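Local coordinates for putative exported protein (Bordetella parapertussis, PDB 3OCJ) that is of unknown function but probably belongs to the S-adenosylmethionine-dependent methyltransferases, and holds a molecule of palmitic acid alongside its Rossmann-like fold, at residues 198-201 with 205-208; 276-281 with 299-304; 46-51 with 59-64; 93-98 with 255-260. All coordinates share one frame; numbering follows the deposited sequence. Where two conformers were deposited one is given.

Overall arrangement
From the N terminus, the first loop to close is interaction 3, which packs the consecutive helices 41-53 and 55-63 together. Interaction 4 then opens at 93-98 and closes only at 255-260, so the stretch it spans takes in most strands of the Rossmann-like sheet and also the short-range interaction 1, between 198-201 and 205-208. Interaction 2 comes last, joining helix 271-280 to strand 298-302. None cross. Interactions 3 and 4 touch through Leu47 with Leu255 and Leu51 with Leu260, while interactions 1 and 2 meet through Thr207 and Gln277, some distance away. Palmitic acid connects the two groups: interactions 1, 3 and 4 all touch it.

Interaction 1 of 4, residues 198-201 with 205-208; sequences IYEP and RVTE. With PLM (palmitic acid), chain D.
The hydroxyl of Tyr199 has two polar partners: it donates a hydrogen bond to the palmitic acid carboxyl, Tyr199 OH to PLM O2 at 2.6 Å, and takes one from the backbone N of Leu66. With two bonds on one oxygen the phenol is well fixed, and PLM O2 sits in the plane of the ring at its edge. Beside it Ile198 presses its methyl tip against the start of the acyl chain, Ile198 CD1 lying 3.6 Å from PLM C2.

The protein-to-protein part of the contact is carried by Glu200. CG is anti to the backbone N (chi1 178°), and a bend at chi2 (49°) then turns the carboxylate to lie against the CD methylene of the extended Arg205 side chain. What meets is carboxylate against methylene: OE1 of Glu200 is 3.7 Å from Arg205 CD. The charged ends stay apart, Glu200 OE1 and Arg205 NE being separated by 4.7 Å and the carboxylate and guanidinium planes being 35° apart, so any attraction is longer-range than a salt bridge. The strongest partner of the carboxylate is the backbone N of Asp202, bound to OE2. Nearer the backbone of Glu200, Val206 CG2 fills the angle between Glu200 CB, at 3.8 Å, and Glu200 O, at 3.7 Å; this carbonyl also accepts a hydrogen bond from Arg269 NH2.

Strand 188-192 and helix 203-216 follow each other in the Rossmann-like methyltransferase fold; the loop joining them carries the palmitate-binding tyrosine and folds back onto the helix's first turn, whose Val206 and Thr207 pack on helix 271-280.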
# COMPACT_ATOMS: atom_id res chain seq x y z
N ILE A 198 5.00 -0.59 6.17
CA ILE A 198 5.97 0.13 5.36
C ILE A 198 6.16 1.59 5.80
O ILE A 198 7.12 2.24 5.38
CB ILE A 198 5.62 0.09 3.87
CG1 ILE A 198 4.24 0.72 3.61
CG2 ILE A 198 5.70 -1.36 3.37
CD1 ILE A 198 3.77 0.61 2.16
N TYR A 199 5.26 2.09 6.65
CA TYR A 199 5.40 3.44 7.20
C TYR A 199 6.04 3.48 8.58
O TYR A 199 6.24 4.56 9.12
CB TYR A 199 4.04 4.15 7.27
CG TYR A 199 3.43 4.44 5.91
CD1 TYR A 199 3.65 5.66 5.27
CD2 TYR A 199 2.62 3.51 5.28
CE1 TYR A 199 3.10 5.92 4.02
CE2 TYR A 199 2.04 3.79 4.03
CZ TYR A 199 2.29 4.99 3.41
OH TYR A 199 1.74 5.27 2.17
N GLU A 200 6.33 2.31 9.15
CA GLU A 200 6.82 2.22 10.53
C GLU A 200 8.25 1.69 10.54
O GLU A 200 8.47 0.49 10.37
CB GLU A 200 5.90 1.32 11.35
CG GLU A 200 6.37 1.13 12.79
CD GLU A 200 6.71 2.46 13.44
OE1 GLU A 200 5.77 3.23 13.73
OE2 GLU A 200 7.91 2.76 13.59
N PRO A 201 9.24 2.57 10.71
CA PRO A 201 10.64 2.10 10.66
C PRO A 201 11.06 1.23 11.85
O PRO A 201 12.05 0.50 11.76
CB PRO A 201 11.45 3.39 10.60
CG PRO A 201 10.56 4.41 11.26
CD PRO A 201 9.15 4.04 10.87
N ARG A 205 7.78 -2.34 16.66
CA ARG A 205 6.39 -1.88 16.54
C ARG A 205 5.65 -2.69 15.47
O ARG A 205 4.48 -2.99 15.62
CB ARG A 205 6.32 -0.38 16.25
CG ARG A 205 6.74 0.48 17.44
CD ARG A 205 6.63 1.97 17.11
NE ARG A 205 6.99 2.80 18.27
CZ ARG A 205 6.13 3.20 19.20
NH1 ARG A 205 4.85 2.86 19.13
NH2 ARG A 205 6.56 3.96 20.21
N VAL A 206 6.35 -3.05 14.40
CA VAL A 206 5.74 -3.88 13.36
C VAL A 206 5.50 -5.31 13.85
O VAL A 206 4.44 -5.88 13.61
CB VAL A 206 6.56 -3.82 12.06
CG1 VAL A 206 6.07 -4.88 11.05
CG2 VAL A 206 6.44 -2.43 11.45
N THR A 207 6.46 -5.87 14.58
CA THR A 207 6.24 -7.18 15.19
C THR A 207 4.99 -7.17 16.09
O THR A 207 4.20 -8.12 16.07
CB THR A 207 7.47 -7.64 15.96
OG1 THR A 207 8.56 -7.71 15.04
CG2 THR A 207 7.25 -9.00 16.59
N GLU A 208 4.82 -6.10 16.87
CA GLU A 208 3.65 -6.00 17.74
C GLU A 208 2.34 -5.91 16.95
O GLU A 208 1.32 -6.47 17.37
CB GLU A 208 3.81 -4.86 18.74
CG GLU A 208 4.86 -5.17 19.80
CD GLU A 208 4.67 -6.56 20.40
OE1 GLU A 208 3.54 -6.88 20.80
OE2 GLU A 208 5.65 -7.34 20.44
C1 PLM D . 1.00 2.48 0.30
O1 PLM D . 0.40 1.45 -0.08
O2 PLM D . 0.45 3.22 1.13
C2 PLM D . 2.38 2.85 -0.23
C3 PLM D . 2.82 2.00 -1.43
C4 PLM D . 4.07 2.65 -2.03
C5 PLM D . 4.76 1.79 -3.08
C6 PLM D . 3.90 1.61 -4.33
C7 PLM D . 3.16 2.88 -4.74
C8 PLM D . 4.08 4.00 -5.20
C9 PLM D . 3.20 5.18 -5.62
CA PLM D . 3.92 6.18 -6.51
CB PLM D . 2.90 6.95 -7.33
CC PLM D . 3.47 8.24 -7.89
CD PLM D . 2.40 9.00 -8.66
CE PLM D . 2.94 10.37 -9.07
CF PLM D . 1.81 11.34 -9.42
CG PLM D . 0.96 10.85 -10.58

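Interaction 2 of 4, residues 276-281 with 299-304; sequences AQLEEA and VIARKP
Leu278 extends from its helix toward strand 298-302, and its side chain can be followed outward as the contact tightens. CB points at the strand but is still 5.0 Å from Ala301 CB. CG comes scarcely closer, at 4.9 Å from the same methyl; with chi1 at -72° it lies anti to the carbonyl carbon, and from there the branch carries CD1 forward to the strand. This CD1 methyl does most of the touching. It meets Val299 CG2 at 3.8 Å and the other branch, Val299 CG1, at 4.0 Å, the leucine and valine reaching toward each other tip to tip. The same Leu278 CD1 lies 4.4 Å from Ala301 CB, a looser approach. Leu278 CD2 lies about as far from Ala301 CB, at 4.5 Å.

Val299 offers both of its methyls because CG1 stands between the backbone N and the carbonyl carbon (chi1 58°) while CG2 is anti to N. Val299 and Ala301 lie two residues apart on the strand and point to the same side, whereas Ile300 between them points to the other. Nothing polar enters: the three residues are buried, and Leu278 is further surrounded by Tyr210 of helix 203-216, Leu223 and Leu286 of the neighbouring strands, and Phe283 in the loop after helix 271-280.

Strand 298-302 runs antiparallel between strands 221-226 and 286-289. With the order 3-2-1-4-5-7-6 across the sheet, this is the hallmark of the Rossmann-like class I methyltransferase fold, and the contact is one layer of helix laid against its reversed seventh strand.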
# COMPACT_ATOMS: atom_id res chain seq x y z
N ALA A 276 11.19 -13.34 10.40
CA ALA A 276 11.52 -13.28 11.82
C ALA A 276 10.41 -12.59 12.63
O ALA A 276 10.04 -13.06 13.71
CB ALA A 276 12.86 -12.57 12.03
N GLN A 277 9.89 -11.49 12.11
CA GLN A 277 8.82 -10.78 12.82
C GLN A 277 7.56 -11.64 12.91
O GLN A 277 6.93 -11.73 13.97
CB GLN A 277 8.51 -9.47 12.12
CG GLN A 277 9.66 -8.47 12.11
CD GLN A 277 9.35 -7.28 11.25
OE1 GLN A 277 9.08 -7.41 10.06
NE2 GLN A 277 9.38 -6.08 11.85
N LEU A 278 7.19 -12.27 11.80
CA LEU A 278 5.96 -13.05 11.78
C LEU A 278 6.06 -14.28 12.68
O LEU A 278 5.09 -14.65 13.35
CB LEU A 278 5.58 -13.44 10.35
CG LEU A 278 5.06 -12.30 9.47
CD1 LEU A 278 5.08 -12.73 8.01
CD2 LEU A 278 3.64 -11.89 9.89
N GLU A 279 7.23 -14.93 12.67
CA GLU A 279 7.45 -16.09 13.53
C GLU A 279 7.42 -15.70 15.01
O GLU A 279 6.83 -16.41 15.83
CB GLU A 279 8.73 -16.82 13.14
CG GLU A 279 8.57 -17.55 11.81
CD GLU A 279 9.82 -18.27 11.33
OE1 GLU A 279 10.91 -18.05 11.89
OE2 GLU A 279 9.69 -19.05 10.36
N GLU A 280 8.02 -14.57 15.35
CA GLU A 280 7.97 -14.07 16.72
C GLU A 280 6.53 -13.84 17.15
O GLU A 280 6.15 -14.13 18.29
CB GLU A 280 8.80 -12.79 16.88
CG GLU A 280 8.57 -12.04 18.20
CD GLU A 280 8.86 -12.88 19.43
OE1 GLU A 280 9.67 -13.84 19.35
OE2 GLU A 280 8.28 -12.57 20.49
N ALA A 281 5.72 -13.30 16.23
CA ALA A 281 4.30 -13.07 16.49
C ALA A 281 3.45 -14.34 16.58
O ALA A 281 2.28 -14.25 16.95
CB ALA A 281 3.73 -12.14 15.44
N VAL A 299 2.93 -11.90 1.59
CA VAL A 299 3.17 -13.04 2.45
C VAL A 299 1.87 -13.56 3.04
O VAL A 299 1.02 -12.77 3.50
CB VAL A 299 4.21 -12.72 3.55
CG1 VAL A 299 3.75 -11.53 4.43
CG2 VAL A 299 4.49 -13.96 4.41
N ILE A 300 1.71 -14.88 3.00
CA ILE A 300 0.57 -15.56 3.61
C ILE A 300 1.11 -16.34 4.81
O ILE A 300 2.01 -17.17 4.65
CB ILE A 300 -0.14 -16.51 2.64
CG1 ILE A 300 -0.55 -15.76 1.35
CG2 ILE A 300 -1.39 -17.09 3.31
CD1 ILE A 300 0.47 -15.82 0.22
N ALA A 301 0.57 -16.05 5.99
CA ALA A 301 1.08 -16.61 7.25
C ALA A 301 -0.04 -17.33 7.99
O ALA A 301 -1.13 -16.80 8.13
CB ALA A 301 1.65 -15.48 8.09
N ARG A 302 0.24 -18.54 8.48
CA ARG A 302 -0.79 -19.33 9.14
C ARG A 302 -0.74 -19.24 10.67
O ARG A 302 0.34 -19.26 11.25
CB ARG A 302 -0.65 -20.80 8.72
CG ARG A 302 -1.55 -21.76 9.47
CD ARG A 302 -2.97 -21.75 8.90
NE ARG A 302 -2.97 -22.07 7.47
CZ ARG A 302 -3.98 -21.79 6.65
NH1 ARG A 302 -3.91 -22.11 5.36
NH2 ARG A 302 -5.06 -21.18 7.12
N LYS A 303 -1.90 -19.14 11.30
CA LYS A 303 -2.02 -19.33 12.74
C LYS A 303 -2.34 -20.79 12.99
O LYS A 303 -3.31 -21.31 12.45
CB LYS A 303 -3.12 -18.45 13.33
CG LYS A 303 -3.31 -18.64 14.83
CD LYS A 303 -4.25 -17.60 15.40
CE LYS A 303 -4.47 -17.83 16.89
NZ LYS A 303 -5.15 -16.66 17.53
N PRO A 304 -1.53 -21.46 13.82
CA PRO A 304 -1.77 -22.89 14.07
C PRO A 304 -3.19 -23.19 14.55
O PRO A 304 -3.79 -22.41 15.29
CB PRO A 304 -0.74 -23.21 15.17
CG PRO A 304 0.38 -22.26 14.91
CD PRO A 304 -0.27 -20.99 14.42

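Interaction 3 of 4, residues 46-51 with 59-64; sequences ELLHGL and FLLLYR. With PLM (palmitic acid), chain D.
Leu61 drives its two methyls between Leu48 and Leu51, residues that share a face of the facing helix. Its CD1 lies 3.9 Å from Leu51 CB, touching the root of that side chain and leaving its tip for another partner. On the other branch, CD2 of Leu61 meets CD1 of Leu48 at 4.1 Å, the two side chains crossing obliquely. Leu48 comes within range because its CG is anti to the backbone N (chi1 177°), which swings its end nearer to Leu61 than its CB direction alone would suggest.

The tip of Leu51 turns to the fatty acid instead: its CD2 is 3.6 Å from PLM CF, next to the terminal methyl. Leu60, one residue before Leu61, supports the acyl chain further along, its CD1 lying 3.6 Å from PLM CC. Contacts between the two segments and with the acyl chain are apolar.

Behind this shell, Phe91, Leu260 and Ile261 pack on Leu51, while Ala26 packs on Leu48. The helix of Leu61 runs to Tyr63, and Arg64, with positive phi, is the first residue to leave it. Helices 41-53 and 55-63, consecutive in the chain, thus pack through these leucines after a sharp turn, with helix 15-33 against both and helices 86-94 and 247-261 beside helix 41-53.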
# COMPACT_ATOMS: atom_id res chain seq x y z
N GLU A 46 10.45 20.29 -14.73
CA GLU A 46 9.31 19.80 -15.51
C GLU A 46 8.62 18.63 -14.81
O GLU A 46 7.39 18.53 -14.82
CB GLU A 46 9.75 19.39 -16.92
CG GLU A 46 10.27 20.53 -17.78
CD GLU A 46 10.67 20.06 -19.17
OE1 GLU A 46 10.71 18.83 -19.41
OE2 GLU A 46 10.95 20.93 -20.03
N LEU A 47 9.40 17.74 -14.23
CA LEU A 47 8.83 16.61 -13.49
C LEU A 47 8.03 17.11 -12.29
O LEU A 47 6.92 16.64 -12.03
CB LEU A 47 9.93 15.64 -13.04
CG LEU A 47 10.75 14.96 -14.14
CD1 LEU A 47 11.73 13.98 -13.52
CD2 LEU A 47 9.84 14.25 -15.14
N LEU A 48 8.59 18.07 -11.56
CA LEU A 48 7.90 18.66 -10.42
C LEU A 48 6.58 19.29 -10.85
O LEU A 48 5.55 19.14 -10.18
CB LEU A 48 8.80 19.67 -9.70
CG LEU A 48 8.20 20.43 -8.52
CD1 LEU A 48 7.68 19.47 -7.45
CD2 LEU A 48 9.22 21.38 -7.92
N HIS A 49 6.59 19.98 -11.98
CA HIS A 49 5.38 20.59 -12.51
C HIS A 49 4.33 19.53 -12.85
O HIS A 49 3.14 19.73 -12.61
CB HIS A 49 5.70 21.44 -13.74
CG HIS A 49 4.54 22.25 -14.24
ND1 HIS A 49 4.14 23.42 -13.65
CD2 HIS A 49 3.70 22.04 -15.29
CE1 HIS A 49 3.10 23.91 -14.30
NE2 HIS A 49 2.82 23.09 -15.30
N GLY A 50 4.78 18.41 -13.42
CA GLY A 50 3.89 17.31 -13.72
C GLY A 50 3.22 16.79 -12.46
O GLY A 50 2.01 16.55 -12.44
N LEU A 51 3.99 16.63 -11.39
CA LEU A 51 3.42 16.24 -10.11
C LEU A 51 2.37 17.23 -9.64
O LEU A 51 1.27 16.85 -9.22
CB LEU A 51 4.49 16.13 -9.03
CG LEU A 51 5.39 14.91 -9.05
CD1 LEU A 51 6.38 15.01 -7.90
CD2 LEU A 51 4.57 13.62 -8.95
N PHE A 59 -1.51 15.30 -3.99
CA PHE A 59 -1.75 14.58 -2.74
C PHE A 59 -0.43 14.06 -2.17
O PHE A 59 -0.17 14.16 -0.97
CB PHE A 59 -2.74 13.43 -2.94
CG PHE A 59 -3.18 12.78 -1.65
CD1 PHE A 59 -4.34 13.20 -1.02
CD2 PHE A 59 -2.41 11.79 -1.07
CE1 PHE A 59 -4.73 12.63 0.19
CE2 PHE A 59 -2.80 11.21 0.14
CZ PHE A 59 -3.97 11.64 0.77
N LEU A 60 0.41 13.49 -3.03
CA LEU A 60 1.70 12.97 -2.60
C LEU A 60 2.66 14.07 -2.16
O LEU A 60 3.36 13.91 -1.17
CB LEU A 60 2.33 12.13 -3.70
CG LEU A 60 1.60 10.80 -3.92
CD1 LEU A 60 2.02 10.15 -5.23
CD2 LEU A 60 1.82 9.87 -2.73
N LEU A 61 2.67 15.20 -2.86
CA LEU A 61 3.55 16.30 -2.46
C LEU A 61 3.16 16.78 -1.06
O LEU A 61 4.03 17.08 -0.24
CB LEU A 61 3.45 17.47 -3.44
CG LEU A 61 4.22 17.25 -4.75
CD1 LEU A 61 3.72 18.21 -5.82
CD2 LEU A 61 5.72 17.44 -4.51
N LEU A 62 1.86 16.85 -0.82
CA LEU A 62 1.33 17.36 0.46
C LEU A 62 1.52 16.37 1.59
O LEU A 62 1.98 16.74 2.68
CB LEU A 62 -0.16 17.66 0.34
CG LEU A 62 -0.56 18.99 -0.28
CD1 LEU A 62 -2.04 18.99 -0.60
CD2 LEU A 62 -0.22 20.12 0.69
N TYR A 63 1.14 15.12 1.36
CA TYR A 63 0.98 14.16 2.45
C TYR A 63 2.01 13.03 2.45
O TYR A 63 2.12 12.29 3.44
CB TYR A 63 -0.45 13.60 2.48
CG TYR A 63 -1.48 14.72 2.45
CD1 TYR A 63 -1.53 15.66 3.47
CD2 TYR A 63 -2.36 14.85 1.38
CE1 TYR A 63 -2.45 16.71 3.43
CE2 TYR A 63 -3.29 15.89 1.34
CZ TYR A 63 -3.33 16.81 2.36
OH TYR A 63 -4.25 17.84 2.30
N ARG A 64 2.71 12.86 1.34
CA ARG A 64 3.88 11.97 1.27
C ARG A 64 3.54 10.51 1.60
O ARG A 64 4.36 9.75 2.11
CB ARG A 64 5.02 12.51 2.14
CG ARG A 64 5.43 13.92 1.70
CD ARG A 64 6.67 14.43 2.42
NE ARG A 64 6.48 14.48 3.86
CZ ARG A 64 7.13 13.70 4.72
NH1 ARG A 64 6.90 13.81 6.02
NH2 ARG A 64 8.01 12.81 4.29
C1 PLM D . 1.00 2.48 0.30
O1 PLM D . 0.40 1.45 -0.08
O2 PLM D . 0.45 3.22 1.13
C2 PLM D . 2.38 2.85 -0.23
C3 PLM D . 2.82 2.00 -1.43
C4 PLM D . 4.07 2.65 -2.03
C5 PLM D . 4.76 1.79 -3.08
C6 PLM D . 3.90 1.61 -4.33
C7 PLM D . 3.16 2.88 -4.74
C8 PLM D . 4.08 4.00 -5.20
C9 PLM D . 3.20 5.18 -5.62
CA PLM D . 3.92 6.18 -6.51
CB PLM D . 2.90 6.95 -7.33
CC PLM D . 3.47 8.24 -7.89
CD PLM D . 2.40 9.00 -8.66
CE PLM D . 2.94 10.37 -9.07
CF PLM D . 1.81 11.34 -9.42
CG PLM D . 0.96 10.85 -10.58

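Interaction 4 of 4, residues 93-98 with 255-260; sequences ERLPAV and LVFTRL. With PLM (palmitic acid), chain D.
A break between two helices meets a helix with a pi-type turn, Leu95 and Ala97 facing Phe257, in the helical part that packs beside the Rossmann-like methyltransferase sheet and lines the palmitic acid site. In segment 93-98 the chain leaves helix 86-94, extends through Leu95 (psi 129°) at an N-cap position, and enters helix 96-115 at once. Segment 255-260 is helical but contains a pi-type turn at 256-260, where the weak bond from Leu260 N to Leu255 O spans 3.4 Å. The nearest backbones, at Leu95 and Val256, keep their CA atoms 9.6 Å apart, so side chains and ligand bridge the distance.

Phe257 does most of that bridging. Its CG lies anti to the carbonyl carbon (chi1 -71°), which sends the ring out toward helix 96-115. Ala97 CB lies at the ring edge, near the ring plane, 4.2 Å from Phe257 CE2. Leu95 comes to another corner of the same ring, its CD1 4.3 Å from Phe257 CE1. Trp265 meets Phe257 edge-to-face from outside the two segments, and Gln253, on helix 247-261 like Phe257, accepts with OE1 a hydrogen bond from the backbone N of Ala97.

Palmitic acid runs along this contact, touching both segments. Its atom CA touches Phe257 CZ at 3.7 Å, likewise at the ring edge, and, from a different side, Val98 CG2 at 3.6 Å. Further toward the carboxyl end a backbone oxygen, Ala97 O, closes on PLM C6 at 3.4 Å.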
# COMPACT_ATOMS: atom_id res chain seq x y z
N GLU A 93 1.94 4.34 -14.70
CA GLU A 93 2.08 3.11 -15.48
C GLU A 93 3.49 2.55 -15.60
O GLU A 93 3.65 1.39 -16.00
CB GLU A 93 1.48 3.30 -16.88
CG GLU A 93 -0.03 3.48 -16.84
CD GLU A 93 -0.65 3.71 -18.20
OE1 GLU A 93 0.06 3.62 -19.23
OE2 GLU A 93 -1.88 3.94 -18.21
N ARG A 94 4.50 3.34 -15.28
CA ARG A 94 5.87 2.89 -15.53
C ARG A 94 6.78 2.80 -14.31
O ARG A 94 7.78 2.09 -14.34
CB ARG A 94 6.52 3.75 -16.62
CG ARG A 94 5.78 3.68 -17.94
CD ARG A 94 6.40 4.57 -18.99
NE ARG A 94 7.76 4.16 -19.32
CZ ARG A 94 8.57 4.86 -20.11
NH1 ARG A 94 8.15 6.00 -20.65
NH2 ARG A 94 9.79 4.42 -20.37
N LEU A 95 6.45 3.49 -13.22
CA LEU A 95 7.33 3.44 -12.06
C LEU A 95 7.39 2.02 -11.52
O LEU A 95 6.36 1.39 -11.31
CB LEU A 95 6.85 4.41 -10.98
CG LEU A 95 6.78 5.87 -11.42
CD1 LEU A 95 6.30 6.73 -10.25
CD2 LEU A 95 8.14 6.37 -11.92
N PRO A 96 8.60 1.50 -11.31
CA PRO A 96 8.70 0.10 -10.86
C PRO A 96 7.87 -0.20 -9.60
O PRO A 96 7.23 -1.26 -9.56
CB PRO A 96 10.20 -0.06 -10.59
CG PRO A 96 10.83 0.84 -11.63
CD PRO A 96 9.92 2.06 -11.65
N ALA A 97 7.86 0.69 -8.61
CA ALA A 97 7.10 0.41 -7.39
C ALA A 97 5.59 0.39 -7.64
O ALA A 97 4.84 -0.33 -6.96
CB ALA A 97 7.45 1.42 -6.31
N VAL A 98 5.12 1.17 -8.61
CA VAL A 98 3.70 1.16 -8.93
C VAL A 98 3.34 -0.16 -9.62
O VAL A 98 2.30 -0.76 -9.32
CB VAL A 98 3.30 2.36 -9.84
CG1 VAL A 98 1.85 2.25 -10.28
CG2 VAL A 98 3.54 3.68 -9.09
N LEU A 255 14.42 9.74 -8.69
CA LEU A 255 14.43 11.19 -8.65
C LEU A 255 13.11 11.69 -8.07
O LEU A 255 13.09 12.53 -7.16
CB LEU A 255 14.64 11.76 -10.06
CG LEU A 255 14.66 13.29 -10.14
CD1 LEU A 255 15.80 13.86 -9.30
CD2 LEU A 255 14.78 13.71 -11.59
N VAL A 256 12.01 11.15 -8.57
CA VAL A 256 10.70 11.57 -8.13
C VAL A 256 10.50 11.32 -6.63
O VAL A 256 10.01 12.19 -5.90
CB VAL A 256 9.57 10.93 -8.97
CG1 VAL A 256 8.20 11.26 -8.38
CG2 VAL A 256 9.66 11.42 -10.41
N PHE A 257 10.88 10.13 -6.16
CA PHE A 257 10.71 9.80 -4.74
C PHE A 257 11.72 10.52 -3.85
O PHE A 257 11.35 11.21 -2.91
CB PHE A 257 10.82 8.28 -4.50
CG PHE A 257 9.66 7.46 -5.01
CD1 PHE A 257 8.62 8.02 -5.74
CD2 PHE A 257 9.63 6.09 -4.75
CE1 PHE A 257 7.56 7.23 -6.21
CE2 PHE A 257 8.58 5.30 -5.21
CZ PHE A 257 7.55 5.87 -5.94
N THR A 258 13.02 10.36 -4.13
CA THR A 258 14.02 10.89 -3.21
C THR A 258 14.07 12.41 -3.16
O THR A 258 14.26 12.99 -2.09
CB THR A 258 15.44 10.38 -3.53
OG1 THR A 258 15.87 10.89 -4.80
CG2 THR A 258 15.45 8.87 -3.56
N ARG A 259 13.88 13.06 -4.30
CA ARG A 259 14.04 14.51 -4.35
C ARG A 259 12.73 15.29 -4.31
O ARG A 259 12.66 16.36 -3.71
CB ARG A 259 14.86 14.92 -5.58
CG ARG A 259 15.24 16.38 -5.57
CD ARG A 259 16.28 16.70 -6.62
NE ARG A 259 17.50 15.93 -6.41
CZ ARG A 259 18.64 16.16 -7.05
NH1 ARG A 259 18.72 17.13 -7.95
NH2 ARG A 259 19.71 15.42 -6.79
N LEU A 260 11.70 14.77 -4.96
CA LEU A 260 10.48 15.56 -5.09
C LEU A 260 9.44 15.29 -4.00
O LEU A 260 9.11 16.19 -3.21
CB LEU A 260 9.87 15.43 -6.49
CG LEU A 260 10.85 15.69 -7.64
CD1 LEU A 260 10.13 15.64 -8.98
CD2 LEU A 260 11.56 17.04 -7.46
C1 PLM D . 1.00 2.48 0.30
O1 PLM D . 0.40 1.45 -0.08
O2 PLM D . 0.45 3.22 1.13
C2 PLM D . 2.38 2.85 -0.23
C3 PLM D . 2.82 2.00 -1.43
C4 PLM D . 4.07 2.65 -2.03
C5 PLM D . 4.76 1.79 -3.08
C6 PLM D . 3.90 1.61 -4.33
C7 PLM D . 3.16 2.88 -4.74
C8 PLM D . 4.08 4.00 -5.20
C9 PLM D . 3.20 5.18 -5.62
CA PLM D . 3.92 6.18 -6.51
CB PLM D . 2.90 6.95 -7.33
CC PLM D . 3.47 8.24 -7.89
CD PLM D . 2.40 9.00 -8.66
CE PLM D . 2.94 10.37 -9.07
CF PLM D . 1.81 11.34 -9.42
CG PLM D . 0.96 10.85 -10.58